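Local coordinates for SusD superfamily protein (Bacteroides vulgatus ATCC 8482, PDB 3JQ0), which probably binds nutrients, most likely glycans, at the outer membrane as a member of the SusD family, although its own ligand is not known, at residues E215-K219 with A220-L224; E380-T383 with E384-A388; E154-K157 with K158-A162; M423-D426 with N427-A430; L33-R37 with A38-G42. All coordinates share one frame; numbering follows the deposited sequence.

Contact 1 of 5, residues E215-K219 with A220-L224; sequences ENVKK and ADVGL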
loop_
_atom_site.group_PDB
_atom_site.type_symbol
_atom_site.label_atom_id
_atom_site.label_comp_id
_atom_site.label_asym_id
_atom_site.label_seq_id
_atom_site.Cartn_x
_atom_site.Cartn_y
_atom_site.Cartn_z
ATOM N N GLU A 215 -11.069 -1.227 -15.665
ATOM C CA GLU A 215 -12.219 -0.502 -16.224
ATOM C C GLU A 215 -13.485 -0.830 -15.446
ATOM O O GLU A 215 -14.311 0.043 -15.181
ATOM C CB GLU A 215 -12.376 -0.785 -17.705
ATOM C CG GLU A 215 -11.292 -0.267 -18.607
ATOM C CD GLU A 215 -11.294 1.216 -18.869
ATOM O OE1 GLU A 215 -12.066 1.973 -18.204
ATOM O OE2 GLU A 215 -10.462 1.639 -19.745
ATOM N N ASN A 216 -13.629 -2.091 -15.073
ATOM C CA ASN A 216 -14.825 -2.508 -14.315
ATOM C C ASN A 216 -14.966 -1.843 -12.960
ATOM O O ASN A 216 -16.065 -1.650 -12.474
ATOM C CB ASN A 216 -14.882 -4.001 -14.121
ATOM C CG ASN A 216 -15.314 -4.747 -15.325
ATOM O OD1 ASN A 216 -15.898 -4.215 -16.269
ATOM N ND2 ASN A 216 -15.013 -6.042 -15.291
ATOM N N VAL A 217 -13.836 -1.484 -12.355
ATOM C CA VAL A 217 -13.887 -0.762 -11.066
ATOM C C VAL A 217 -14.742 0.501 -11.155
ATOM O O VAL A 217 -15.449 0.857 -10.193
ATOM C CB VAL A 217 -12.426 -0.428 -10.618
ATOM C CG1 VAL A 217 -12.419 0.533 -9.433
ATOM C CG2 VAL A 217 -11.647 -1.699 -10.331
ATOM N N LYS A 218 -14.741 1.130 -12.327
ATOM C CA LYS A 218 -15.514 2.326 -12.573
ATOM C C LYS A 218 -17.017 2.121 -12.476
ATOM O O LYS A 218 -17.769 3.099 -12.385
ATOM C CB LYS A 218 -15.157 2.918 -13.929
ATOM C CG LYS A 218 -13.669 3.246 -14.122
ATOM C CD LYS A 218 -13.405 3.797 -15.501
ATOM C CE LYS A 218 -12.016 4.250 -15.726
ATOM N NZ LYS A 218 -11.776 4.610 -17.136
ATOM N N LYS A 219 -17.469 0.870 -12.485
ATOM C CA LYS A 219 -18.902 0.550 -12.268
ATOM C C LYS A 219 -19.360 0.857 -10.856
ATOM O O LYS A 219 -20.566 0.976 -10.597
ATOM C CB LYS A 219 -19.169 -0.929 -12.538
ATOM C CG LYS A 219 -19.032 -1.324 -13.993
ATOM C CD LYS A 219 -19.127 -2.828 -14.185
ATOM C CE LYS A 219 -19.069 -3.296 -15.658
ATOM N NZ LYS A 219 -18.396 -2.352 -16.633
ATOM N N ALA A 220 -18.433 0.912 -9.904
ATOM C CA ALA A 220 -18.778 1.286 -8.561
ATOM C C ALA A 220 -18.842 2.837 -8.460
ATOM O O ALA A 220 -18.383 3.577 -9.334
ATOM C CB ALA A 220 -17.781 0.698 -7.580
ATOM N N ASP A 221 -19.379 3.310 -7.351
ATOM C CA ASP A 221 -19.478 4.739 -7.066
ATOM C C ASP A 221 -18.149 5.248 -6.524
ATOM O O ASP A 221 -17.977 5.415 -5.318
ATOM C CB ASP A 221 -20.609 4.950 -6.076
ATOM C CG ASP A 221 -20.830 6.378 -5.712
ATOM O OD1 ASP A 221 -20.459 7.267 -6.502
ATOM O OD2 ASP A 221 -21.355 6.595 -4.582
ATOM N N VAL A 222 -17.228 5.474 -7.442
ATOM C CA VAL A 222 -15.850 5.823 -7.129
ATOM C C VAL A 222 -15.408 6.985 -8.018
ATOM O O VAL A 222 -15.845 7.122 -9.167
ATOM C CB VAL A 222 -14.877 4.629 -7.255
ATOM C CG1 VAL A 222 -15.206 3.615 -6.112
ATOM C CG2 VAL A 222 -14.905 4.019 -8.616
ATOM N N GLY A 223 -14.501 7.793 -7.494
ATOM C CA GLY A 223 -13.900 8.847 -8.264
ATOM C C GLY A 223 -12.843 9.518 -7.405
ATOM O O GLY A 223 -12.696 9.219 -6.204
ATOM N N LEU A 224 -12.109 10.421 -8.020
ATOM C CA LEU A 224 -11.064 11.129 -7.264
ATOM C C LEU A 224 -11.674 12.182 -6.317
ATOM O O LEU A 224 -12.605 12.908 -6.691
ATOM C CB LEU A 224 -10.104 11.852 -8.192
ATOM C CG LEU A 224 -9.259 11.017 -9.144
ATOM C CD1 LEU A 224 -8.387 11.881 -10.046
ATOM C CD2 LEU A 224 -8.405 9.999 -8.357
HETATM O O HOH W 1 -16.832 5.647 -11.354
#

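Contact 2 of 5, residues E380-T383 with E384-A388; sequences EDPT and EEINA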
loop_
_atom_site.group_PDB
_atom_site.type_symbol
_atom_site.label_atom_id
_atom_site.label_comp_id
_atom_site.label_asym_id
_atom_site.label_seq_id
_atom_site.Cartn_x
_atom_site.Cartn_y
_atom_site.Cartn_z
ATOM N N GLU A 380 -1.091 1.068 -25.616
ATOM C CA GLU A 380 -2.105 2.107 -25.614
ATOM C C GLU A 380 -1.665 3.368 -24.856
ATOM O O GLU A 380 -0.729 3.344 -24.059
ATOM C CB GLU A 380 -3.402 1.576 -25.013
ATOM C CG GLU A 380 -3.994 0.379 -25.759
ATOM C CD GLU A 380 -5.340 -0.056 -25.130
ATOM O OE1 GLU A 380 -6.122 0.791 -24.662
ATOM O OE2 GLU A 380 -5.619 -1.263 -25.058
ATOM N N ASP A 381 -2.355 4.468 -25.117
ATOM C CA ASP A 381 -2.042 5.773 -24.601
ATOM C C ASP A 381 -2.576 5.938 -23.161
ATOM O O ASP A 381 -3.778 5.879 -22.949
ATOM C CB ASP A 381 -2.719 6.812 -25.493
ATOM C CG ASP A 381 -2.530 8.222 -25.004
ATOM O OD1 ASP A 381 -1.613 8.485 -24.234
ATOM O OD2 ASP A 381 -3.251 9.086 -25.523
ATOM N N PRO A 382 -1.695 6.209 -22.188
ATOM C CA PRO A 382 -2.080 6.396 -20.778
ATOM C C PRO A 382 -2.292 7.873 -20.376
ATOM O O PRO A 382 -2.433 8.153 -19.179
ATOM C CB PRO A 382 -0.844 5.876 -20.036
ATOM C CG PRO A 382 0.278 6.395 -20.905
ATOM C CD PRO A 382 -0.218 6.205 -22.323
ATOM N N THR A 383 -2.262 8.796 -21.320
ATOM C CA THR A 383 -2.246 10.212 -20.996
ATOM C C THR A 383 -3.362 10.646 -20.070
ATOM O O THR A 383 -3.159 11.413 -19.139
ATOM C CB THR A 383 -2.222 11.059 -22.278
ATOM O OG1 THR A 383 -1.034 10.768 -23.037
ATOM C CG2 THR A 383 -2.303 12.565 -21.988
ATOM N N GLU A 384 -4.576 10.196 -20.367
ATOM C CA GLU A 384 -5.755 10.651 -19.609
ATOM C C GLU A 384 -5.652 10.290 -18.144
ATOM O O GLU A 384 -5.983 11.066 -17.263
ATOM C CB GLU A 384 -7.055 10.065 -20.147
ATOM C CG GLU A 384 -8.328 10.775 -19.591
ATOM C CD GLU A 384 -9.600 10.012 -19.954
ATOM O OE1 GLU A 384 -9.743 9.590 -21.138
ATOM O OE2 GLU A 384 -10.428 9.771 -19.034
ATOM N N GLU A 385 -5.277 9.054 -17.884
ATOM C CA GLU A 385 -5.170 8.545 -16.538
ATOM C C GLU A 385 -4.074 9.260 -15.739
ATOM O O GLU A 385 -4.289 9.715 -14.602
ATOM C CB GLU A 385 -4.886 7.042 -16.531
ATOM C CG GLU A 385 -5.991 6.159 -16.994
ATOM C CD GLU A 385 -6.163 6.078 -18.500
ATOM O OE1 GLU A 385 -5.240 6.461 -19.226
ATOM O OE2 GLU A 385 -7.198 5.551 -18.921
ATOM N N ILE A 386 -2.914 9.415 -16.354
ATOM C CA ILE A 386 -1.811 10.087 -15.685
ATOM C C ILE A 386 -2.202 11.527 -15.359
ATOM O O ILE A 386 -1.985 12.015 -14.258
ATOM C CB ILE A 386 -0.488 10.023 -16.493
ATOM C CG1 ILE A 386 -0.067 8.566 -16.719
ATOM C CG2 ILE A 386 0.583 10.852 -15.834
ATOM C CD1 ILE A 386 1.095 8.385 -17.683
ATOM N N ASN A 387 -2.749 12.231 -16.353
ATOM C CA ASN A 387 -3.089 13.636 -16.148
ATOM C C ASN A 387 -4.289 13.841 -15.244
ATOM O O ASN A 387 -4.356 14.899 -14.619
ATOM C CB ASN A 387 -3.219 14.381 -17.483
ATOM C CG ASN A 387 -1.880 14.708 -18.050
ATOM O OD1 ASN A 387 -0.905 14.846 -17.332
ATOM N ND2 ASN A 387 -1.790 14.854 -19.387
ATOM N N ALA A 388 -5.205 12.874 -15.108
ATOM C CA ALA A 388 -6.296 13.027 -14.128
ATOM C C ALA A 388 -5.663 13.072 -12.721
ATOM O O ALA A 388 -6.055 13.884 -11.888
ATOM C CB ALA A 388 -7.285 11.857 -14.253
HETATM O O HOH W 2 -5.517 7.594 -21.603
#

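Contact 3 of 5, residues E154-K157 with K158-A162; sequences EQIK and KDIQA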
loop_
_atom_site.group_PDB
_atom_site.type_symbol
_atom_site.label_atom_id
_atom_site.label_comp_id
_atom_site.label_asym_id
_atom_site.label_seq_id
_atom_site.Cartn_x
_atom_site.Cartn_y
_atom_site.Cartn_z
ATOM N N GLU A 154 -2.681 -19.833 -10.206
ATOM C CA GLU A 154 -3.913 -20.454 -10.700
ATOM C C GLU A 154 -5.019 -20.454 -9.633
ATOM O O GLU A 154 -6.176 -20.198 -9.938
ATOM C CB GLU A 154 -3.678 -21.913 -11.176
ATOM C CG GLU A 154 -2.807 -22.151 -12.442
ATOM C CD GLU A 154 -2.203 -23.608 -12.492
ATOM O OE1 GLU A 154 -2.732 -24.531 -11.830
ATOM O OE2 GLU A 154 -1.200 -23.836 -13.186
ATOM N N GLN A 155 -4.656 -20.713 -8.367
ATOM C CA GLN A 155 -5.633 -20.680 -7.292
ATOM C C GLN A 155 -6.145 -19.252 -7.048
ATOM O O GLN A 155 -7.359 -19.055 -6.845
ATOM C CB GLN A 155 -5.036 -21.272 -6.014
ATOM C CG GLN A 155 -6.047 -21.276 -4.865
ATOM C CD GLN A 155 -7.241 -22.166 -5.113
ATOM O OE1 GLN A 155 -7.098 -23.233 -5.709
ATOM N NE2 GLN A 155 -8.433 -21.725 -4.680
ATOM N N ILE A 156 -5.255 -18.273 -7.080
ATOM C CA ILE A 156 -5.654 -16.891 -6.950
ATOM C C ILE A 156 -6.707 -16.564 -8.032
ATOM O O ILE A 156 -7.745 -15.944 -7.739
ATOM C CB ILE A 156 -4.422 -15.945 -7.019
ATOM C CG1 ILE A 156 -3.577 -16.081 -5.771
ATOM C CG2 ILE A 156 -4.811 -14.495 -7.299
ATOM C CD1 ILE A 156 -2.164 -15.544 -5.918
ATOM N N LYS A 157 -6.412 -16.942 -9.271
ATOM C CA LYS A 157 -7.326 -16.674 -10.378
ATOM C C LYS A 157 -8.670 -17.395 -10.208
ATOM O O LYS A 157 -9.722 -16.860 -10.542
ATOM C CB LYS A 157 -6.684 -16.988 -11.708
ATOM C CG LYS A 157 -5.615 -15.996 -12.070
ATOM C CD LYS A 157 -4.861 -16.375 -13.319
ATOM C CE LYS A 157 -3.858 -15.298 -13.715
ATOM N NZ LYS A 157 -3.067 -15.787 -14.893
ATOM N N LYS A 158 -8.639 -18.625 -9.685
ATOM C CA LYS A 158 -9.858 -19.362 -9.437
ATOM C C LYS A 158 -10.722 -18.678 -8.383
ATOM O O LYS A 158 -11.936 -18.587 -8.515
ATOM C CB LYS A 158 -9.482 -20.794 -9.032
ATOM C CG LYS A 158 -10.654 -21.766 -8.854
ATOM C CD LYS A 158 -10.170 -23.131 -8.402
ATOM C CE LYS A 158 -11.346 -24.070 -8.129
ATOM N NZ LYS A 158 -10.997 -25.317 -7.418
ATOM N N ASP A 159 -10.062 -18.197 -7.319
ATOM C CA ASP A 159 -10.793 -17.488 -6.269
ATOM C C ASP A 159 -11.317 -16.135 -6.750
ATOM O O ASP A 159 -12.396 -15.726 -6.341
ATOM C CB ASP A 159 -9.898 -17.365 -5.051
ATOM C CG ASP A 159 -9.788 -18.661 -4.277
ATOM O OD1 ASP A 159 -10.710 -19.503 -4.365
ATOM O OD2 ASP A 159 -8.785 -18.799 -3.507
ATOM N N ILE A 160 -10.546 -15.420 -7.579
ATOM C CA ILE A 160 -11.020 -14.171 -8.165
ATOM C C ILE A 160 -12.298 -14.457 -8.998
ATOM O O ILE A 160 -13.289 -13.723 -8.921
ATOM C CB ILE A 160 -9.932 -13.494 -9.015
ATOM C CG1 ILE A 160 -8.851 -12.914 -8.104
ATOM C CG2 ILE A 160 -10.540 -12.455 -9.954
ATOM C CD1 ILE A 160 -7.586 -12.515 -8.822
ATOM N N GLN A 161 -12.247 -15.518 -9.818
ATOM C CA GLN A 161 -13.417 -15.876 -10.621
ATOM C C GLN A 161 -14.610 -16.187 -9.713
ATOM O O GLN A 161 -15.718 -15.755 -9.974
ATOM C CB GLN A 161 -13.063 -17.053 -11.551
ATOM C CG GLN A 161 -14.216 -17.594 -12.403
ATOM C CD GLN A 161 -13.766 -18.838 -13.160
ATOM O OE1 GLN A 161 -13.302 -19.823 -12.550
ATOM N NE2 GLN A 161 -13.875 -18.805 -14.455
ATOM N N ALA A 162 -14.389 -16.995 -8.674
ATOM C CA ALA A 162 -15.459 -17.336 -7.746
ATOM C C ALA A 162 -16.041 -16.078 -7.099
ATOM O O ALA A 162 -17.257 -15.922 -6.933
ATOM C CB ALA A 162 -15.000 -18.337 -6.702
HETATM O O HOH W 3 -10.772 -23.536 -4.836
HETATM O O HOH W 4 -8.755 -25.462 -5.813
#

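Contact 4 of 5, residues M423-D426 with N427-A430; sequences MKPD and NAGA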
loop_
_atom_site.group_PDB
_atom_site.type_symbol
_atom_site.label_atom_id
_atom_site.label_comp_id
_atom_site.label_asym_id
_atom_site.label_seq_id
_atom_site.Cartn_x
_atom_site.Cartn_y
_atom_site.Cartn_z
HETATM N N MSE A 423 13.615 8.727 -9.805
HETATM C CA MSE A 423 12.655 8.909 -10.888
HETATM C C MSE A 423 13.318 9.584 -12.058
HETATM O O MSE A 423 14.405 10.168 -11.954
HETATM C CB MSE A 423 11.474 9.755 -10.387
HETATM C CG MSE A 423 11.878 11.148 -9.951
HETATM SE SE MSE A 423 10.469 12.093 -9.025
HETATM C CE MSE A 423 10.752 11.161 -7.371
ATOM N N LYS A 424 12.634 9.490 -13.185
ATOM C CA LYS A 424 13.117 9.956 -14.494
ATOM C C LYS A 424 12.189 11.047 -15.032
ATOM O O LYS A 424 10.988 11.072 -14.682
ATOM C CB LYS A 424 13.100 8.783 -15.513
ATOM C CG LYS A 424 13.859 7.512 -15.095
ATOM C CD LYS A 424 15.390 7.704 -15.054
ATOM C CE LYS A 424 16.212 6.457 -14.571
ATOM N NZ LYS A 424 16.012 6.179 -13.071
ATOM N N PRO A 425 12.694 11.877 -15.959
ATOM C CA PRO A 425 11.802 12.709 -16.711
ATOM C C PRO A 425 10.752 11.885 -17.455
ATOM O O PRO A 425 10.995 10.714 -17.789
ATOM C CB PRO A 425 12.744 13.406 -17.696
ATOM C CG PRO A 425 13.848 12.459 -17.849
ATOM C CD PRO A 425 14.065 11.917 -16.510
ATOM N N ASP A 426 9.618 12.512 -17.748
ATOM C CA ASP A 426 8.607 11.840 -18.543
ATOM C C ASP A 426 9.149 11.267 -19.851
ATOM O O ASP A 426 8.690 10.214 -20.303
ATOM C CB ASP A 426 7.444 12.774 -18.865
ATOM C CG ASP A 426 6.540 13.144 -17.693
ATOM O OD1 ASP A 426 6.731 12.612 -16.575
ATOM O OD2 ASP A 426 5.643 13.976 -17.939
ATOM N N ASN A 427 10.095 11.973 -20.467
ATOM C CA ASN A 427 10.662 11.557 -21.757
ATOM C C ASN A 427 11.475 10.278 -21.685
ATOM O O ASN A 427 11.863 9.754 -22.724
ATOM C CB ASN A 427 11.450 12.736 -22.408
ATOM C CG ASN A 427 12.650 13.132 -21.626
ATOM O OD1 ASN A 427 13.289 12.317 -20.985
ATOM N ND2 ASN A 427 13.008 14.430 -21.709
ATOM N N ALA A 428 11.673 9.698 -20.491
ATOM C CA ALA A 428 12.254 8.374 -20.325
ATOM C C ALA A 428 11.284 7.262 -20.623
ATOM O O ALA A 428 11.651 6.084 -20.583
ATOM C CB ALA A 428 12.852 8.215 -18.955
ATOM N N GLY A 429 10.041 7.613 -20.852
ATOM C CA GLY A 429 9.053 6.635 -21.299
ATOM C C GLY A 429 7.869 6.504 -20.376
ATOM O O GLY A 429 7.894 6.928 -19.188
ATOM N N ALA A 430 6.781 5.949 -20.878
ATOM C CA ALA A 430 5.523 5.881 -20.131
ATOM C C ALA A 430 5.587 5.000 -18.888
ATOM O O ALA A 430 5.012 5.361 -17.875
ATOM C CB ALA A 430 4.438 5.430 -21.078
HETATM O O HOH W 5 9.438 8.644 -17.607
#

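Contact 5 of 5, residues L33-R37 with A38-G42; sequences LGEPR and ADIYG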
loop_
_atom_site.group_PDB
_atom_site.type_symbol
_atom_site.label_atom_id
_atom_site.label_comp_id
_atom_site.label_asym_id
_atom_site.label_seq_id
_atom_site.Cartn_x
_atom_site.Cartn_y
_atom_site.Cartn_z
ATOM N N LEU A 33 5.478 -5.375 3.408
ATOM C CA LEU A 33 5.700 -6.198 2.243
ATOM C C LEU A 33 5.738 -5.364 0.975
ATOM O O LEU A 33 6.475 -5.717 0.033
ATOM C CB LEU A 33 4.569 -7.249 2.120
ATOM C CG LEU A 33 4.605 -8.349 3.183
ATOM C CD1 LEU A 33 3.361 -9.209 3.046
ATOM C CD2 LEU A 33 5.857 -9.195 3.055
ATOM N N GLY A 34 4.982 -4.264 0.925
ATOM C CA GLY A 34 4.808 -3.559 -0.325
ATOM C C GLY A 34 5.654 -2.329 -0.548
ATOM O O GLY A 34 5.680 -1.836 -1.685
ATOM N N GLU A 35 6.392 -1.847 0.476
ATOM C CA GLU A 35 7.074 -0.557 0.368
ATOM C C GLU A 35 8.539 -0.481 0.803
ATOM O O GLU A 35 9.370 -0.088 -0.023
ATOM C CB GLU A 35 6.201 0.556 0.930
ATOM C CG GLU A 35 6.843 1.909 0.992
ATOM C CD GLU A 35 5.875 3.029 1.354
ATOM O OE1 GLU A 35 4.672 2.900 1.051
ATOM O OE2 GLU A 35 6.320 4.061 1.925
ATOM N N PRO A 36 8.901 -0.781 2.065
ATOM C CA PRO A 36 10.226 -0.380 2.543
ATOM C C PRO A 36 11.449 -1.082 1.999
ATOM O O PRO A 36 12.552 -0.599 2.290
ATOM C CB PRO A 36 10.136 -0.522 4.070
ATOM C CG PRO A 36 8.696 -0.502 4.378
ATOM C CD PRO A 36 8.038 -1.146 3.205
ATOM N N ARG A 37 11.309 -2.166 1.237
ATOM C CA ARG A 37 12.488 -2.717 0.554
ATOM C C ARG A 37 12.968 -1.909 -0.649
ATOM O O ARG A 37 14.029 -2.199 -1.179
ATOM C CB ARG A 37 12.232 -4.179 0.164
ATOM C CG ARG A 37 12.151 -5.126 1.329
ATOM C CD ARG A 37 11.974 -6.574 0.945
ATOM N NE ARG A 37 13.166 -7.008 0.232
ATOM C CZ ARG A 37 13.303 -8.196 -0.347
ATOM N NH1 ARG A 37 12.352 -9.096 -0.272
ATOM N NH2 ARG A 37 14.450 -8.484 -0.969
ATOM N N ALA A 38 12.198 -0.903 -1.078
ATOM C CA ALA A 38 12.578 -0.068 -2.220
ATOM C C ALA A 38 13.432 1.101 -1.741
ATOM O O ALA A 38 14.292 0.901 -0.876
ATOM C CB ALA A 38 11.319 0.315 -3.039
ATOM N N ASP A 39 13.242 2.292 -2.316
ATOM C CA ASP A 39 14.228 3.360 -2.262
ATOM C C ASP A 39 13.810 4.561 -1.405
ATOM O O ASP A 39 14.578 5.531 -1.281
ATOM C CB ASP A 39 14.595 3.824 -3.678
ATOM C CG ASP A 39 13.417 4.111 -4.602
ATOM O OD1 ASP A 39 12.241 3.829 -4.244
ATOM O OD2 ASP A 39 13.706 4.608 -5.730
ATOM N N ILE A 40 12.662 4.521 -0.733
ATOM C CA ILE A 40 12.207 5.671 0.035
ATOM C C ILE A 40 13.017 5.899 1.323
ATOM O O ILE A 40 13.279 7.042 1.698
ATOM C CB ILE A 40 10.697 5.568 0.323
ATOM C CG1 ILE A 40 9.878 5.693 -0.961
ATOM C CG2 ILE A 40 10.257 6.597 1.391
ATOM C CD1 ILE A 40 8.448 5.196 -0.836
ATOM N N TYR A 41 13.351 4.801 1.988
ATOM C CA TYR A 41 13.965 4.831 3.301
ATOM C C TYR A 41 15.430 4.447 3.236
ATOM O O TYR A 41 15.958 4.177 2.170
ATOM C CB TYR A 41 13.219 3.908 4.306
ATOM C CG TYR A 41 11.732 4.094 4.315
ATOM C CD1 TYR A 41 11.120 5.036 5.110
ATOM C CD2 TYR A 41 10.930 3.364 3.459
ATOM C CE1 TYR A 41 9.756 5.226 5.071
ATOM C CE2 TYR A 41 9.569 3.547 3.388
ATOM C CZ TYR A 41 8.961 4.518 4.209
ATOM O OH TYR A 41 7.605 4.730 4.199
ATOM N N GLY A 42 16.099 4.430 4.394
ATOM C CA GLY A 42 17.471 3.961 4.500
ATOM C C GLY A 42 18.398 4.894 5.240
ATOM O O GLY A 42 19.469 4.461 5.679
HETATM O O HOH W 6 10.836 2.288 -0.089
HETATM O O HOH W 7 13.223 1.865 1.424
#

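Contact 1 of 5, residues E215-K219 with A220-L224
Val217 and Val222 meet where the chain turns away from helix 204-217, an example of how a helix exit can be apolar on its inner side and polar on its outer one. The CB of Val222 points back toward the helical segment. With chi1 at -69°, its CG2 branch falls between the backbone N and the carbonyl carbon. That branch lies against Val217 O at 3.6 Å, with Val217 CG1 farther from Val222 CG2 at 4.4 Å. The same carbonyl oxygen closes a type I turn, for Ala220 N donates to Val217 O over 3.0 Å. The donor stands well above the carbonyl plane rather than on a lone pair. The methyl of Ala220 follows, its CB 3.5 Å from Val217 O, so one N-H and two methyl groups gather round this oxygen.

Each lysine reaches back along the helix to a residue three positions earlier. Lys218 is extended, and its NZ forms a 2.9 Å salt bridge with Glu215 OE1, met on the syn side. Lys219 bends at its last torsion (chi4 24°), which carries NZ to within 3.1 Å of Asn216 OD1, whose ND2 is in turn bonded to Gln186. A water lies between Lys218 O and Val222 O and spans the turn. The chemistry implies a division of labour: the Val217 and Val222 methyls face Ile244 of strand 243-247, while on the more exposed side the Lys218-Glu215 pair offsets two opposite charges within the last turn, with the Lys219-Asn216 bond beside it.

Contact 2 of 5, residues E380-T383 with E384-A388
The start of helix 383-394 illustrates how a helix can begin on a proline: Pro382 holds the N-cap position, and its carbonyl and ring both meet Ile386 one turn further on. Pro382 O accepts from Ile386 N at 3.1 Å, the N-H meeting the oxygen almost head-on. Next in line, Asn387 N donates to Thr383 O over 2.9 Å. The side chains of each pair run alongside one another in the same direction. Thus Pro382 CG sits 3.9 Å from Ile386 CD1, and the Thr383 methyl CG2 lies alongside Asn387 ND2.

Just ahead of the cap, Asp381 forms an Asx turn in which OD1 is gripped twice by Thr383. The backbone N reaches OD1 from above the carboxylate plane, whereas Thr383 OG1 donates to the syn lone pair of OD1 over a short 2.6 Å. With chi1 at -61°, OG1 stands beside its own backbone N, and the two donors can therefore share one oxygen. Glu384 N, in the first turn, is served by a water, which accepts from it at 3.0 Å and donates to Asp381 O. The water's other proton goes to Glu385 OE1, 2.6 Å away, which the bend at chi2 (78°) folds back toward the helix start.

Glu385 OE2 makes a salt bridge with Lys375 of helix 364-377, and Asn387 OD1 accepts from Tyr408 N. Pro382 packs on Ala372 and Val376, so the new helix starts against the side of helix 364-377, with the loop around Tyr408 beside it.

Contact 3 of 5, residues E154-K157 with K158-A162
Gln155, Lys157 and Lys158 carry this stretch of helix 149-167, a plain case of pairing between residues three and four apart on one helix of a largely helical protein whose family belongs to the TPR clan. Gln155 sends its side chain forward along the helix: the bend at chi2 (65°) carries NE2 to Asp159 OD2, 3.2 Å away. This bond is nearly straight and lies in the amide plane, yet it reaches the carboxylate from above, the two planes being 67° apart. Asp159 has a stronger partner in Arg111 of helix 97-122, to which its OD1 is salt-bridged. The amide therefore adds a further donor to an already paired acid.

Lys157 contributes mainly through its backbone, with Gln161 N donating to Lys157 O over 2.9 Å. Its extended side chain leads away to Ser196 and makes a cation-pi contact with Tyr193. On the buried side, Ile156 CG2 touches Ile160 CD1 at 3.7 Å.

Lys158 is extended too, and its aliphatic part passes beside the Gln155 amide. In this one of its two conformers, Lys158 NZ donates to two waters: one also accepts from Gln155 NE2, while the other donates to Gln155 OE1 at 2.8 Å.

Contact 4 of 5, residues M423-D426 with N427-A430
Pro425 to Gly429 wind through a short 3-10 turn held by two successive i to i+3 bonds, Ala428 N to Pro425 O and Gly429 N to Asp426 O, each 3.0 Å long. Both N-H groups approach over the carbonyl plane, well away from the lone-pair directions.

The Ala428 methyl points back at the preceding segment, where its CB stands 3.3 Å from Pro425 O and also touches Lys424 CB. That second approach is unusually close, but Lys424 is modelled in two conformers and the tightness is doubtful. Asn427 has chi1 at 65°, which puts CG between its backbone N and carbonyl carbon and swings the amide back over the proline. OD1 comes to rest beside Pro425 CG at 3.2 Å, a distance again subject to a second conformer of the ring. The backbone N of Asn427 is bound by Asn412 OD1.

Asp426 turns away from the coil and is paired elsewhere: its OD1 makes salt bridges to Lys436 and Arg390, and OD2 accepts from Asp411 N. The extremity of Lys424 likewise leaves; in the conformer described, NZ bonds to Tyr463 OH. On the side of the carbonyls, a water sits 2.6 Å from Pro425 O and 2.8 Å from Gly429 O, bridging the start of the turn to its exit. Gly429, with its phi of 121°, takes a conformation that residues with a CB rarely adopt and occupies the N-cap of helix 430-441. The whole is a 3-10 turn running through a glycine into an alpha helix.

Contact 5 of 5, residues L33-R37 with A38-G42
Tyr41 and Glu35 meet through a buried hydrogen bond, Tyr41 OH donating to Glu35 OE2 over 2.7 Å. The phenol reaches the anti side of the carboxylate, with ring and carboxylate planes only 19° apart. With CG opposite its backbone N (chi1 175°) and the chain straight beyond, Glu35 crosses the Tyr41 side chain at about a right angle, CG at the ring edge. Its acid is satisfied further by backbone donors: OE2 also accepts from Phe444 N, and OE1 from Gly446 N. Over one face of the Tyr41 ring sits Ile40 CG2, 3.6 Å above the plane.

The peptide groups are served in the same thorough way. Glu35 O accepts from Ala38 N at 3.1 Å, closing a type I turn, and from a water at 2.8 Å. That water in turn accepts from Ile40 N, 3.0 Å off. A second water donates to Pro36 O and to Ala38 O, both 2.7 Å away, and takes the proton of Tyr41 N.

Arg37 leads away from the turn into buried surroundings, its guanidinium shared between Asn60 OD1 and the carbonyls of Arg470 and Leu472, with Trp473 in a cation-pi contact. The whole is a type I beta turn with two bridging waters, linking helix 27-34 to the short strand 41-43, which pairs antiparallel with strand 299-300.

Along the chain the order is contact 5, 3, 1, 2, 4, each closing before the next opens. Contacts 5 and 3 fall in the amino-terminal part of the chain, while contacts 2 and 4 share the SusD-family region. Contacts 1, 2 and 4 form a touching series: Leu224 CD1 lies 3.6 Å from Ala388 O, and Pro382 CG lies 4.3 Å from Ala430 CB, so contact 2 joins the other two. Contact 3, on helix 149-167, stands apart, its centre about 35 Å from that of contact 4. Contact 5 is nearest the chain's centre, its closest atoms about 6 Å from contact 4. Packing thus joins the loop after helix 204-217 to helix 383-394, and that helix's start to helix 430-441.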